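Local structure of peptidyl-tRNA hydrolase (Thermoplasma acidophilum, 1RLK) at residues Ala8-Lys11 with Asp12-Met15; Ala32-Ser35 with Met36-Arg40; Asn44-Asp48 with Glu49-Lys53. The protein probably hydrolyses peptidyl-tRNAs that drop off the ribosome during protein synthesis, releasing the N-acyl amino acid and free tRNA, as a member of the PTH2 family. All coordinates share one frame; numbering follows the deposited sequence.

Contact 1 (Ala8-Lys11 with Asp12-Met15); sequences AVRK and DLDM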
ATOM      1  N   ALA A   8      -2.115   3.440   0.448  1.00 18.38           N
ATOM      2  CA  ALA A   8      -3.251   4.280   0.121  1.00 18.37           C
ATOM      3  C   ALA A   8      -4.522   3.568   0.548  1.00 19.38           C
ATOM      4  O   ALA A   8      -4.765   2.438   0.125  1.00 19.06           O
ATOM      5  CB  ALA A   8      -3.273   4.582  -1.376  1.00 18.84           C
ATOM      6  N   VAL A   9      -5.325   4.256   1.360  1.00 19.98           N
ATOM      7  CA  VAL A   9      -6.464   3.707   2.071  1.00 21.00           C
ATOM      8  C   VAL A   9      -7.742   4.320   1.524  1.00 22.16           C
ATOM      9  O   VAL A   9      -7.822   5.530   1.370  1.00 22.11           O
ATOM     10  CB  VAL A   9      -6.344   4.036   3.561  1.00 21.09           C
ATOM     11  CG1 VAL A   9      -7.534   3.488   4.353  1.00 21.93           C
ATOM     12  CG2 VAL A   9      -5.031   3.507   4.096  1.00 21.57           C
ATOM     13  N   ARG A  10      -8.740   3.487   1.225  1.00 23.47           N
ATOM     14  CA  ARG A  10     -10.081   3.959   0.833  1.00 24.81           C
ATOM     15  C   ARG A  10     -10.806   4.630   1.987  1.00 26.40           C
ATOM     16  O   ARG A  10     -10.860   4.074   3.089  1.00 26.58           O
ATOM     17  CB  ARG A  10     -10.954   2.799   0.319  1.00 24.61           C
ATOM     18  CG  ARG A  10     -10.598   2.330  -1.065  1.00 23.96           C
ATOM     19  CD  ARG A  10     -11.460   1.153  -1.566  1.00 23.36           C
ATOM     20  NE  ARG A  10     -12.882   1.499  -1.643  1.00 24.81           N
ATOM     21  CZ  ARG A  10     -13.839   0.664  -2.057  1.00 26.29           C
ATOM     22  NH1 ARG A  10     -13.556  -0.578  -2.411  1.00 25.89           N
ATOM     23  NH2 ARG A  10     -15.094   1.069  -2.119  1.00 28.10           N
ATOM     24  N   LYS A  11     -11.384   5.808   1.725  1.00 27.74           N
ATOM     25  CA  LYS A  11     -12.109   6.574   2.742  1.00 29.18           C
ATOM     26  C   LYS A  11     -13.625   6.355   2.665  1.00 29.66           C
ATOM     27  O   LYS A  11     -14.339   6.688   3.596  1.00 29.71           O
ATOM     28  CB  LYS A  11     -11.774   8.077   2.655  1.00 29.84           C
ATOM     29  CG  LYS A  11     -12.161   8.769   1.336  1.00 32.47           C
ATOM     30  CD  LYS A  11     -12.263  10.313   1.446  1.00 35.61           C
ATOM     31  CE  LYS A  11     -10.899  10.985   1.447  1.00 37.23           C
ATOM     32  NZ  LYS A  11     -10.710  11.948   0.309  1.00 40.04           N
ATOM     33  N   ASP A  12     -14.104   5.791   1.557  1.00 30.53           N
ATOM     34  CA  ASP A  12     -15.543   5.546   1.354  1.00 31.30           C
ATOM     35  C   ASP A  12     -16.100   4.264   1.998  1.00 31.73           C
ATOM     36  O   ASP A  12     -17.276   3.942   1.815  1.00 32.19           O
ATOM     37  CB  ASP A  12     -15.875   5.543  -0.153  1.00 31.46           C
ATOM     38  CG  ASP A  12     -15.178   4.425  -0.917  1.00 31.55           C
ATOM     39  OD1 ASP A  12     -14.190   3.870  -0.406  1.00 32.66           O
ATOM     40  OD2 ASP A  12     -15.531   4.037  -2.053  1.00 32.41           O
ATOM     41  N   LEU A  13     -15.287   3.542   2.757  1.00 32.07           N
ATOM     42  CA  LEU A  13     -15.728   2.277   3.353  1.00 32.45           C
ATOM     43  C   LEU A  13     -16.185   2.359   4.812  1.00 32.90           C
ATOM     44  O   LEU A  13     -16.613   1.358   5.374  1.00 33.76           O
ATOM     45  CB  LEU A  13     -14.611   1.237   3.235  1.00 32.15           C
ATOM     46  CG  LEU A  13     -14.316   0.743   1.825  1.00 31.54           C
ATOM     47  CD1 LEU A  13     -13.182  -0.270   1.903  1.00 31.44           C
ATOM     48  CD2 LEU A  13     -15.547   0.138   1.159  1.00 31.38           C
ATOM     49  N   ASP A  14     -16.066   3.518   5.443  1.00 33.63           N
ATOM     50  CA  ASP A  14     -16.585   3.696   6.809  1.00 34.18           C
ATOM     51  C   ASP A  14     -15.774   2.832   7.799  1.00 33.29           C
ATOM     52  O   ASP A  14     -16.299   2.304   8.783  1.00 33.71           O
ATOM     53  CB  ASP A  14     -18.101   3.392   6.821  1.00 34.75           C
ATOM     54  CG  ASP A  14     -18.732   3.520   8.184  1.00 36.78           C
ATOM     55  OD1 ASP A  14     -18.755   4.642   8.745  1.00 39.59           O
ATOM     56  OD2 ASP A  14     -19.247   2.535   8.761  1.00 39.35           O
ATOM     57  N   MET A  15     -14.475   2.702   7.530  1.00 32.29           N
ATOM     58  CA  MET A  15     -13.596   1.912   8.394  1.00 31.37           C
ATOM     59  C   MET A  15     -13.183   2.689   9.652  1.00 30.65           C
ATOM     60  O   MET A  15     -12.794   3.855   9.572  1.00 30.67           O
ATOM     61  CB  MET A  15     -12.361   1.452   7.624  1.00 30.98           C
ATOM     62  CG  MET A  15     -12.690   0.447   6.526  1.00 30.17           C
ATOM     63  SD  MET A  15     -11.261  -0.252   5.719  1.00 27.28           S
ATOM     64  CE  MET A  15     -10.653   1.148   4.756  1.00 28.15           C
TER
HETATM   65  O   HOH W   1     -12.662   4.128   4.790  1.00 41.94           O
HETATM   66  O   HOH W   2     -16.624   6.152   4.750  1.00 48.03           O
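Arg10 reaches forward over the turn that follows it, takes hold of Asp12 and packs against Leu13. This turn leads from strand 3-10, an inner strand of the mixed four-stranded sheet of this PTH2 enzyme, to helix 17-38. The arginine is best followed outward. Its CB already lies 3.5 Å from Asp12 OD1 and also near Leu13 CD1; Arg10 CG and CD both run past Asp12 OD1 at 4.0 Å. A bend at chi3 (61°) then turns the guanidinium side-on to the carboxylate. NE meets Asp12 OD1 at 3.0 Å on the syn lone pair, with an N-H...O angle of 158°. NH2 meets Asp12 OD2 at the same length, 3.0 Å, but comes from above the carboxylate plane, because the two flat groups are turned 46° against each other. The remaining nitrogen, NH1, is bonded to the carbonyl of Ile94, so the guanidinium is fixed from two sides. Leu13 covers one face of it, CD2 lying 3.4 Å from NH2 near the rim. With only an alanine here, the Asp12 carboxylate would probably lose its charged mate and Leu13 CD2 the flat surface it rests on.

Lys11 points away, and its NZ bonds to Asn59 OD1, beside strand 53-58. Two waters stitch the backbone of the turn: one takes a bond from Leu13 N, a weak one, and gives one to Arg10 O, while the other joins Lys11 O to Asp14 N, its bond from that nitrogen again weak. At the far end Met15, whose side chain also touches Ile20 and Gln23 of helix 17-38, folds back on the strand: its CE sits 3.4 Å from Arg10 O and 3.9 Å from Val9 CG1.

Contact 2 (Ala32-Ser35 with Met36-Arg40); sequences AIRS and MKINR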
ATOM      1  N   ALA A  32       6.450  -5.856   2.172  1.00 19.55           N
ATOM      2  CA  ALA A  32       7.774  -5.958   2.779  1.00 20.19           C
ATOM      3  C   ALA A  32       8.388  -7.331   2.517  1.00 20.49           C
ATOM      4  O   ALA A  32       9.540  -7.430   2.148  1.00 20.61           O
ATOM      5  CB  ALA A  32       7.703  -5.673   4.295  1.00 19.39           C
ATOM      6  N   ILE A  33       7.598  -8.378   2.712  1.00 21.93           N
ATOM      7  CA  ILE A  33       8.049  -9.747   2.497  1.00 23.04           C
ATOM      8  C   ILE A  33       8.358 -10.013   1.024  1.00 23.09           C
ATOM      9  O   ILE A  33       9.394 -10.577   0.716  1.00 23.66           O
ATOM     10  CB  ILE A  33       7.022 -10.758   3.078  1.00 23.26           C
ATOM     11  CG1 ILE A  33       7.098 -10.707   4.609  1.00 24.75           C
ATOM     12  CG2 ILE A  33       7.301 -12.176   2.559  1.00 24.34           C
ATOM     13  CD1 ILE A  33       6.150 -11.624   5.339  1.00 26.48           C
ATOM     14  N   ARG A  34       7.476  -9.604   0.117  1.00 23.69           N
ATOM     15  CA  ARG A  34       7.760  -9.723  -1.313  1.00 24.23           C
ATOM     16  C   ARG A  34       9.046  -8.961  -1.684  1.00 24.79           C
ATOM     17  O   ARG A  34       9.897  -9.467  -2.423  1.00 23.94           O
ATOM     18  CB  ARG A  34       6.570  -9.224  -2.131  1.00 24.49           C
ATOM     19  CG  ARG A  34       6.825  -9.198  -3.637  1.00 25.51           C
ATOM     20  CD  ARG A  34       5.593  -9.079  -4.492  1.00 26.65           C
ATOM     21  NE  ARG A  34       4.502  -9.951  -4.046  1.00 27.92           N
ATOM     22  CZ  ARG A  34       3.248  -9.558  -3.801  1.00 29.15           C
ATOM     23  NH1 ARG A  34       2.879  -8.277  -3.946  1.00 28.77           N
ATOM     24  NH2 ARG A  34       2.354 -10.457  -3.389  1.00 28.88           N
ATOM     25  N   SER A  35       9.207  -7.754  -1.140  1.00 25.41           N
ATOM     26  CA  SER A  35      10.361  -6.917  -1.475  1.00 25.86           C
ATOM     27  C   SER A  35      11.647  -7.519  -0.930  1.00 26.87           C
ATOM     28  O   SER A  35      12.711  -7.389  -1.531  1.00 26.68           O
ATOM     29  CB  SER A  35      10.175  -5.494  -0.966  1.00 25.48           C
ATOM     30  OG  SER A  35       9.142  -4.836  -1.677  1.00 25.13           O
ATOM     31  N   MET A  36      11.543  -8.202   0.202  1.00 28.04           N
ATOM     32  CA  MET A  36      12.680  -8.919   0.776  1.00 29.25           C
ATOM     33  C   MET A  36      13.157 -10.033  -0.161  1.00 29.74           C
ATOM     34  O   MET A  36      14.353 -10.314  -0.246  1.00 29.71           O
ATOM     35  CB  MET A  36      12.287  -9.505   2.135  1.00 29.29           C
ATOM     36  CG  MET A  36      13.449  -9.971   2.981  1.00 31.47           C
ATOM     37  SD  MET A  36      12.996 -10.543   4.657  1.00 35.24           S
ATOM     38  CE  MET A  36      11.261 -10.790   4.520  1.00 35.00           C
ATOM     39  N   LYS A  37      12.212 -10.651  -0.856  1.00 30.53           N
ATOM     40  CA  LYS A  37      12.505 -11.719  -1.811  1.00 31.68           C
ATOM     41  C   LYS A  37      13.109 -11.198  -3.133  1.00 31.64           C
ATOM     42  O   LYS A  37      14.182 -11.649  -3.546  1.00 31.80           O
ATOM     43  CB  LYS A  37      11.235 -12.542  -2.089  1.00 31.88           C
ATOM     44  CG  LYS A  37      10.738 -13.340  -0.879  1.00 33.91           C
ATOM     45  CD  LYS A  37       9.576 -14.299  -1.238  1.00 36.41           C
ATOM     46  CE  LYS A  37       8.894 -14.906  -0.002  1.00 37.07           C
ATOM     47  NZ  LYS A  37       7.402 -15.046  -0.179  1.00 38.00           N
ATOM     48  N   ILE A  38      12.434 -10.252  -3.778  1.00 31.47           N
ATOM     49  CA  ILE A  38      12.772  -9.852  -5.143  1.00 31.90           C
ATOM     50  C   ILE A  38      13.537  -8.536  -5.254  1.00 31.75           C
ATOM     51  O   ILE A  38      14.069  -8.225  -6.318  1.00 31.83           O
ATOM     52  CB  ILE A  38      11.506  -9.803  -6.032  1.00 31.96           C
ATOM     53  CG1 ILE A  38      10.647  -8.572  -5.728  1.00 32.62           C
ATOM     54  CG2 ILE A  38      10.698 -11.092  -5.877  1.00 33.06           C
ATOM     55  CD1 ILE A  38       9.338  -8.510  -6.546  1.00 32.82           C
ATOM     56  N   ASN A  39      13.596  -7.778  -4.160  1.00 31.54           N
ATOM     57  CA  ASN A  39      14.192  -6.442  -4.144  1.00 31.33           C
ATOM     58  C   ASN A  39      14.973  -6.227  -2.845  1.00 31.49           C
ATOM     59  O   ASN A  39      14.780  -5.233  -2.135  1.00 31.51           O
ATOM     60  CB  ASN A  39      13.083  -5.390  -4.299  1.00 31.20           C
ATOM     61  CG  ASN A  39      13.570  -4.102  -4.944  1.00 32.09           C
ATOM     62  OD1 ASN A  39      14.654  -4.058  -5.518  1.00 31.51           O
ATOM     63  ND2 ASN A  39      12.756  -3.048  -4.866  1.00 31.68           N
ATOM     64  N   ARG A  40      15.858  -7.171  -2.542  1.00 31.77           N
ATOM     65  CA  ARG A  40      16.452  -7.298  -1.214  1.00 32.03           C
ATOM     66  C   ARG A  40      17.204  -6.051  -0.757  1.00 31.67           C
ATOM     67  O   ARG A  40      16.985  -5.576   0.356  1.00 30.42           O
ATOM     68  CB  ARG A  40      17.365  -8.524  -1.158  1.00 32.76           C
ATOM     69  CG  ARG A  40      18.123  -8.729   0.175  1.00 35.61           C
ATOM     70  CD  ARG A  40      17.261  -9.189   1.351  1.00 38.69           C
ATOM     71  NE  ARG A  40      16.843 -10.588   1.203  1.00 41.57           N
ATOM     72  CZ  ARG A  40      17.017 -11.551   2.110  1.00 44.46           C
ATOM     73  NH1 ARG A  40      17.616 -11.323   3.280  1.00 45.76           N
ATOM     74  NH2 ARG A  40      16.577 -12.773   1.835  1.00 46.38           N
TER
HETATM   75  O   HOH W   3      10.205  -2.847  -3.176  1.00 21.09           O
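Ile33, Arg34 and Ser35 meet Met36 to Asn39 across the last turns of helix 17-38, where i to i+4 backbone bonds run from Ala32 O to Met36 N, Ile33 O to Lys37 N and Arg34 O to Ile38 N. The last is the straightest of the three, with an N-H...O angle of 162°.

The side chains pair one turn apart. Met36 holds CG anti to its backbone N (chi1 -166°) and bends at chi3, which swings CE back over Ile33, 3.9 Å from Ile33 CA and 4.2 Å from Ile33 CG1. On the same isoleucine, CG2 has the Lys37 chain, extended as far as CE, beside it, both pointing the same way, with Lys37 NZ 4.0 Å from that methyl. Ile38 puts CG1 between its backbone N and carbonyl carbon (chi1 75°), a cramped choice in a helix; this lays CG1 3.5 Å from Arg34 O and carries CD1 alongside the aliphatic part of Arg34, 3.9 Å from its CG. Beyond that carbon the arginine bends at chi3, and its NH1 forms a salt bridge with Glu79. Arg34 and Ile38 both also touch Val77, so this side of the helix end packs on the loop before strand 78-82.

Asn39 is the first residue to leave helical geometry after helix 17-38 and stands at the N-cap position of helix 40-48, though its side chain makes no capping bond there. Ser35 OG bonds to Cys31 O one turn back. The same hydroxyl receives a bond from a water, 2.7 Å from OG, which in turn accepts one from Asn39 ND2 at 3.1 Å.

Contact 3 (Asn44-Asp48 with Glu49-Lys53); sequences NEWYD and EGQRK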
ATOM      1  N   ASN A  44      16.260  -3.908   2.481  1.00 27.77           N
ATOM      2  CA  ASN A  44      17.222  -3.764   3.569  1.00 28.29           C
ATOM      3  C   ASN A  44      17.503  -2.311   3.937  1.00 28.12           C
ATOM      4  O   ASN A  44      17.577  -1.976   5.115  1.00 28.31           O
ATOM      5  CB  ASN A  44      18.541  -4.445   3.197  1.00 28.78           C
ATOM      6  CG  ASN A  44      18.525  -5.939   3.454  1.00 30.57           C
ATOM      7  OD1 ASN A  44      17.757  -6.436   4.275  1.00 32.23           O
ATOM      8  ND2 ASN A  44      19.402  -6.660   2.763  1.00 33.74           N
ATOM      9  N   GLU A  45      17.658  -1.452   2.935  1.00 27.83           N
ATOM     10  CA  GLU A  45      17.937  -0.048   3.186  1.00 27.84           C
ATOM     11  C   GLU A  45      16.751   0.615   3.867  1.00 27.54           C
ATOM     12  O   GLU A  45      16.912   1.269   4.890  1.00 27.67           O
ATOM     13  CB  GLU A  45      18.259   0.678   1.883  1.00 28.36           C
ATOM     14  CG  GLU A  45      18.576   2.158   2.071  1.00 29.17           C
ATOM     15  CD  GLU A  45      18.873   2.866   0.769  1.00 30.44           C
ATOM     16  OE1 GLU A  45      19.387   2.228  -0.174  1.00 33.98           O
ATOM     17  OE2 GLU A  45      18.587   4.071   0.690  1.00 32.18           O
ATOM     18  N   TRP A  46      15.571   0.447   3.274  1.00 26.87           N
ATOM     19  CA  TRP A  46      14.297   0.840   3.887  1.00 26.70           C
ATOM     20  C   TRP A  46      14.207   0.414   5.343  1.00 26.79           C
ATOM     21  O   TRP A  46      13.920   1.231   6.207  1.00 26.75           O
ATOM     22  CB  TRP A  46      13.141   0.185   3.134  1.00 26.34           C
ATOM     23  CG  TRP A  46      11.765   0.500   3.652  1.00 23.94           C
ATOM     24  CD1 TRP A  46      11.159   1.713   3.667  1.00 20.83           C
ATOM     25  CD2 TRP A  46      10.803  -0.435   4.169  1.00 21.43           C
ATOM     26  NE1 TRP A  46       9.888   1.603   4.179  1.00 20.95           N
ATOM     27  CE2 TRP A  46       9.642   0.295   4.494  1.00 21.12           C
ATOM     28  CE3 TRP A  46      10.809  -1.815   4.395  1.00 21.63           C
ATOM     29  CZ2 TRP A  46       8.491  -0.308   5.030  1.00 22.11           C
ATOM     30  CZ3 TRP A  46       9.660  -2.423   4.941  1.00 21.89           C
ATOM     31  CH2 TRP A  46       8.527  -1.671   5.250  1.00 21.65           C
ATOM     32  N   TYR A  47      14.451  -0.866   5.591  1.00 27.40           N
ATOM     33  CA  TYR A  47      14.245  -1.454   6.910  1.00 28.44           C
ATOM     34  C   TYR A  47      15.248  -0.902   7.933  1.00 29.16           C
ATOM     35  O   TYR A  47      14.893  -0.652   9.079  1.00 28.94           O
ATOM     36  CB  TYR A  47      14.316  -2.981   6.839  1.00 28.41           C
ATOM     37  CG  TYR A  47      13.913  -3.659   8.129  1.00 30.47           C
ATOM     38  CD1 TYR A  47      12.568  -3.822   8.458  1.00 30.96           C
ATOM     39  CD2 TYR A  47      14.877  -4.094   9.045  1.00 31.53           C
ATOM     40  CE1 TYR A  47      12.189  -4.416   9.646  1.00 31.73           C
ATOM     41  CE2 TYR A  47      14.508  -4.698  10.239  1.00 32.42           C
ATOM     42  CZ  TYR A  47      13.161  -4.858  10.535  1.00 33.29           C
ATOM     43  OH  TYR A  47      12.780  -5.447  11.725  1.00 34.06           O
ATOM     44  N   ASP A  48      16.480  -0.672   7.490  1.00 29.99           N
ATOM     45  CA  ASP A  48      17.548  -0.193   8.362  1.00 30.95           C
ATOM     46  C   ASP A  48      17.421   1.309   8.637  1.00 30.88           C
ATOM     47  O   ASP A  48      17.967   1.810   9.620  1.00 32.13           O
ATOM     48  CB  ASP A  48      18.929  -0.562   7.770  1.00 31.30           C
ATOM     49  CG  ASP A  48      19.198  -2.086   7.795  1.00 33.33           C
ATOM     50  OD1 ASP A  48      18.452  -2.826   8.483  1.00 36.25           O
ATOM     51  OD2 ASP A  48      20.120  -2.646   7.151  1.00 34.92           O
ATOM     52  N   GLU A  49      16.676   2.012   7.786  1.00 30.53           N
ATOM     53  CA  GLU A  49      16.359   3.422   7.966  1.00 30.21           C
ATOM     54  C   GLU A  49      15.049   3.629   8.763  1.00 28.77           C
ATOM     55  O   GLU A  49      14.588   4.763   8.907  1.00 28.54           O
ATOM     56  CB  GLU A  49      16.260   4.124   6.593  1.00 31.31           C
ATOM     57  CG  GLU A  49      17.606   4.547   6.007  1.00 33.86           C
ATOM     58  CD  GLU A  49      17.620   4.711   4.482  1.00 37.63           C
ATOM     59  OE1 GLU A  49      16.559   4.610   3.817  1.00 39.53           O
ATOM     60  OE2 GLU A  49      18.725   4.943   3.939  1.00 39.92           O
ATOM     61  N   GLY A  50      14.457   2.540   9.260  1.00 26.83           N
ATOM     62  CA  GLY A  50      13.291   2.600  10.134  1.00 25.50           C
ATOM     63  C   GLY A  50      11.952   2.327   9.445  1.00 24.06           C
ATOM     64  O   GLY A  50      10.886   2.765   9.908  1.00 22.32           O
ATOM     65  N   GLN A  51      12.024   1.599   8.334  1.00 22.92           N
ATOM     66  CA  GLN A  51      10.860   1.216   7.528  1.00 22.20           C
ATOM     67  C   GLN A  51       9.771   2.281   7.449  1.00 22.16           C
ATOM     68  O   GLN A  51       8.571   2.015   7.659  1.00 20.57           O
ATOM     69  CB  GLN A  51      10.309  -0.121   8.009  1.00 22.20           C
ATOM     70  CG  GLN A  51       9.864  -0.210   9.465  1.00 22.07           C
ATOM     71  CD  GLN A  51       9.283  -1.580   9.748  1.00 23.07           C
ATOM     72  OE1 GLN A  51       8.315  -1.973   9.116  1.00 21.38           O
ATOM     73  NE2 GLN A  51       9.912  -2.332  10.652  1.00 26.12           N
ATOM     74  N   ARG A  52      10.200   3.492   7.099  1.00 21.92           N
ATOM     75  CA  ARG A  52       9.301   4.630   7.014  1.00 22.75           C
ATOM     76  C   ARG A  52       8.166   4.405   6.030  1.00 21.77           C
ATOM     77  O   ARG A  52       8.370   3.891   4.940  1.00 21.21           O
ATOM     78  CB  ARG A  52      10.064   5.887   6.609  1.00 23.63           C
ATOM     79  CG  ARG A  52      11.084   6.313   7.654  1.00 28.68           C
ATOM     80  CD  ARG A  52      10.586   7.392   8.570  1.00 35.20           C
ATOM     81  NE  ARG A  52      10.385   8.659   7.870  1.00 39.67           N
ATOM     82  CZ  ARG A  52      11.360   9.477   7.473  1.00 43.02           C
ATOM     83  NH1 ARG A  52      12.640   9.187   7.710  1.00 45.09           N
ATOM     84  NH2 ARG A  52      11.050  10.600   6.833  1.00 43.06           N
ATOM     85  N   LYS A  53       6.983   4.845   6.430  1.00 21.27           N
ATOM     86  CA  LYS A  53       5.744   4.642   5.693  1.00 21.20           C
ATOM     87  C   LYS A  53       4.974   5.940   5.605  1.00 21.78           C
ATOM     88  O   LYS A  53       4.931   6.717   6.572  1.00 22.22           O
ATOM     89  CB  LYS A  53       4.887   3.590   6.409  1.00 20.99           C
ATOM     90  CG  LYS A  53       5.493   2.210   6.375  1.00 19.61           C
ATOM     91  CD  LYS A  53       4.744   1.240   7.263  1.00 17.94           C
ATOM     92  CE  LYS A  53       5.472  -0.060   7.406  1.00 18.50           C
ATOM     93  NZ  LYS A  53       6.787   0.051   8.112  1.00 19.49           N
TER
HETATM   94  O   HOH W   4      12.805   3.707   5.956  1.00 24.54           O
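Glu45 to Asp48 end helix 40-48, and the chain leaves it through a Schellman motif: Gly50 takes positive phi (100°), Gln51 N bonds back to Trp46 O at 2.9 Å, and Gly50 N reaches Tyr47 O from above its carbonyl plane. A water bonded to both Trp46 O and Arg52 N braces the turn.

Trp46 carries the contact. With CG anti to the backbone N (chi1 180°), one face of its indole is covered by Gln51 of the returning chain. Gln51 CB sits over the six-membered ring, 3.5 Å from its centroid, in a CH-pi contact. In the ring plane, NE1 gives a fairly straight bond (163°) to Arg52 O, 2.8 Å away. Lys53 NZ lies obliquely to the ring, 3.5 Å from Trp46 CZ2, and bonds to both Gln51 O and Gln51 OE1, which ties down the glutamine amide. Gln51 NE2 comes 3.2 Å from Tyr47 CE1.

Glu45 and Glu49 run side by side with OE2 atoms 3.4 Å apart. Such crowding of like charges would probably favour protonation of one of them, although Lys3, in a long, weak ion pair with Glu45, is likely to ease it.

The three contacts follow one another along the chain. Contact 1 stands apart: its centre is about 27 Å from that of contact 2 and about 26 Å from that of contact 3, with the chain's centre between it and both others. Helix 17-38 spans this gap, since Met15 packs on its beginning and contact 2 forms its end. Contacts 2 and 3, with centres about 12 Å apart, do touch: Ala32 CB lies 3.8 Å from Trp46 CZ3, joining the end of helix 17-38 to helix 40-48. A glycerol, probably from the crystallisation liquor, lies about 6 Å from the Lys53 side chain in contact 3.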